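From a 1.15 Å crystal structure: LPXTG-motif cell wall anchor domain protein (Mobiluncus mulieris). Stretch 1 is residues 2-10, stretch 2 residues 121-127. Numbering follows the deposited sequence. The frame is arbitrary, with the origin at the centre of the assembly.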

# COMPACT_ATOMS: atom_id res chain seq x y z
N LYS A 2 25.16 -23.83 -18.34
CA LYS A 2 25.31 -22.42 -18.64
C LYS A 2 24.97 -21.68 -17.36
O LYS A 2 24.17 -22.17 -16.56
N PRO A 3 25.56 -20.49 -17.14
CA PRO A 3 25.23 -19.73 -15.93
C PRO A 3 23.79 -19.26 -15.94
O PRO A 3 23.22 -18.93 -16.97
N GLY A 4 23.25 -19.14 -14.72
CA GLY A 4 21.89 -18.61 -14.50
C GLY A 4 21.89 -17.65 -13.31
O GLY A 4 22.87 -17.58 -12.58
N VAL A 5 20.79 -16.93 -13.14
CA VAL A 5 20.65 -16.01 -12.01
C VAL A 5 19.22 -16.08 -11.51
O VAL A 5 18.26 -16.17 -12.25
N GLY A 6 19.10 -15.99 -10.18
CA GLY A 6 17.81 -15.89 -9.50
C GLY A 6 17.94 -14.93 -8.32
O GLY A 6 19.05 -14.50 -7.97
N THR A 7 16.81 -14.57 -7.72
CA THR A 7 16.82 -13.61 -6.63
C THR A 7 15.72 -13.96 -5.65
O THR A 7 14.70 -14.54 -5.99
N TYR A 8 15.94 -13.53 -4.40
CA TYR A 8 14.91 -13.56 -3.37
C TYR A 8 14.90 -12.19 -2.69
O TYR A 8 15.92 -11.74 -2.20
N ALA A 9 13.76 -11.53 -2.79
CA ALA A 9 13.62 -10.16 -2.26
C ALA A 9 12.93 -10.13 -0.91
O ALA A 9 11.90 -10.78 -0.73
N THR A 10 13.48 -9.35 0.03
CA THR A 10 12.85 -9.15 1.33
C THR A 10 13.01 -7.70 1.75
O THR A 10 13.85 -6.98 1.22
N VAL A 121 8.56 -5.59 -7.75
CA VAL A 121 9.32 -6.75 -8.19
C VAL A 121 10.75 -6.34 -8.53
O VAL A 121 10.97 -5.27 -9.09
N VAL A 122 11.69 -7.23 -8.20
CA VAL A 122 13.11 -7.08 -8.49
C VAL A 122 13.45 -7.86 -9.78
O VAL A 122 13.00 -9.00 -9.96
N TYR A 123 14.17 -7.20 -10.68
CA TYR A 123 14.76 -7.80 -11.89
C TYR A 123 16.26 -7.86 -11.65
O TYR A 123 16.82 -7.01 -10.94
N GLU A 124 16.93 -8.85 -12.25
CA GLU A 124 18.38 -9.04 -12.07
C GLU A 124 19.00 -9.50 -13.38
O GLU A 124 18.38 -10.26 -14.16
N GLN A 125 20.21 -9.04 -13.64
CA GLN A 125 20.99 -9.54 -14.78
C GLN A 125 22.39 -9.91 -14.33
O GLN A 125 22.98 -9.28 -13.40
N LEU A 126 22.94 -10.91 -15.03
CA LEU A 126 24.28 -11.42 -14.78
C LEU A 126 25.11 -11.25 -16.04
O LEU A 126 24.71 -11.75 -17.10
N TRP A 127 26.30 -10.67 -15.92
CA TRP A 127 27.19 -10.35 -17.03
C TRP A 127 28.49 -11.13 -16.82
O TRP A 127 29.11 -11.07 -15.76

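Two strands from distant parts of one chain, running roughly antiparallel at 151°, pack face to face through interleaved side chains, with no hydrogen bond between them. Their axes come no closer than 7.1 Å, a spacing filled by side chains rather than bridged by backbone pairing. Strand alternation sets the pattern: Val 5, Thr 7 and Ala 9 point toward the second strand, while Val 122, Glu 124 and Leu 126 point back, in the register Val 5 with Leu 126, Thr 7 with Glu 124, and Ala 9 with Val 122.

At one end Leu 126, chi1 t and chi2 p, sets its CB 4.0 Å from CB of Val 5 (p), and its CD2 reaches CB of Pro 3 at 4.0 Å and the backbone O of Gly 4 at 3.7 Å. In the middle, Glu 124 (t, p) packs against two residues: its CB lies 3.5 Å from CG2 of Thr 7 (p), and its CG 3.8 Å from CG2 of Val 5. Thr 7 is also covalently bonded to a group elsewhere in the structure. At the far end the small Ala 9 meets a larger partner, its CB 3.9 Å from CG2 of Val 122 (t). Tyr 8, Val 121, Tyr 123 and Gln 125 point away; most of the closest contacts across the layer are carbon to carbon.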

# COMPACT_ATOMS: atom_id res chain seq x y z
CB LYS A 2 24.28 -21.99 -19.68
CG LYS A 2 24.36 -22.70 -21.00
CD LYS A 2 25.57 -22.22 -21.75
CE LYS A 2 25.78 -23.07 -22.98
NZ LYS A 2 24.72 -22.86 -24.00
CB PRO A 3 26.24 -18.60 -15.97
CG PRO A 3 26.61 -18.42 -17.38
CD PRO A 3 26.55 -19.79 -17.98
CB VAL A 5 21.14 -14.58 -12.38
CG1 VAL A 5 20.29 -13.92 -13.45
CG2 VAL A 5 21.20 -13.68 -11.13
CB THR A 7 16.59 -12.19 -7.15
OG1 THR A 7 15.36 -12.15 -7.88
CG2 THR A 7 17.72 -11.65 -7.98
CB TYR A 8 15.21 -14.65 -2.36
CG TYR A 8 14.22 -14.72 -1.21
CD1 TYR A 8 12.88 -15.06 -1.45
CD2 TYR A 8 14.60 -14.47 0.11
CE1 TYR A 8 11.96 -15.15 -0.42
CE2 TYR A 8 13.68 -14.57 1.15
CZ TYR A 8 12.36 -14.90 0.88
OH TYR A 8 11.44 -14.99 1.90
CB ALA A 9 12.84 -9.33 -3.25
CB THR A 10 13.47 -10.04 2.42
OG1 THR A 10 14.89 -9.85 2.44
CG2 THR A 10 13.19 -11.50 2.16
CB VAL A 121 8.60 -7.49 -9.35
CG1 VAL A 121 8.52 -6.59 -10.59
CG2 VAL A 121 9.25 -8.84 -9.66
CB VAL A 122 13.95 -7.66 -7.36
CG1 VAL A 122 15.43 -7.72 -7.71
CG2 VAL A 122 13.74 -6.80 -6.12
CB TYR A 123 14.45 -6.89 -13.07
CG TYR A 123 13.09 -7.10 -13.73
CD1 TYR A 123 12.00 -7.66 -13.04
CD2 TYR A 123 12.90 -6.75 -15.07
CE1 TYR A 123 10.77 -7.86 -13.67
CE2 TYR A 123 11.68 -6.94 -15.70
CZ TYR A 123 10.63 -7.49 -15.00
OH TYR A 123 9.42 -7.67 -15.65
CB GLU A 124 18.68 -10.09 -11.00
CG GLU A 124 20.11 -10.06 -10.46
CD GLU A 124 20.33 -8.96 -9.42
OE1 GLU A 124 19.34 -8.39 -8.91
OE2 GLU A 124 21.50 -8.64 -9.16
CB GLN A 125 21.05 -8.53 -15.92
CG GLN A 125 19.69 -7.99 -16.36
CD GLN A 125 19.18 -6.87 -15.44
OE1 GLN A 125 19.95 -5.98 -15.08
NE2 GLN A 125 17.91 -6.93 -15.05
CB LEU A 126 24.20 -12.91 -14.42
CG LEU A 126 25.50 -13.68 -14.21
CD1 LEU A 126 26.25 -13.15 -12.99
CD2 LEU A 126 25.24 -15.18 -14.11
CB TRP A 127 27.49 -8.85 -17.11
CG TRP A 127 26.32 -7.97 -17.41
CD1 TRP A 127 25.35 -7.57 -16.54
CD2 TRP A 127 26.04 -7.31 -18.65
NE1 TRP A 127 24.47 -6.74 -17.17
CE2 TRP A 127 24.87 -6.54 -18.46
CE3 TRP A 127 26.67 -7.29 -19.91
CZ2 TRP A 127 24.30 -5.78 -19.48
CZ3 TRP A 127 26.10 -6.53 -20.92
CH2 TRP A 127 24.93 -5.78 -20.70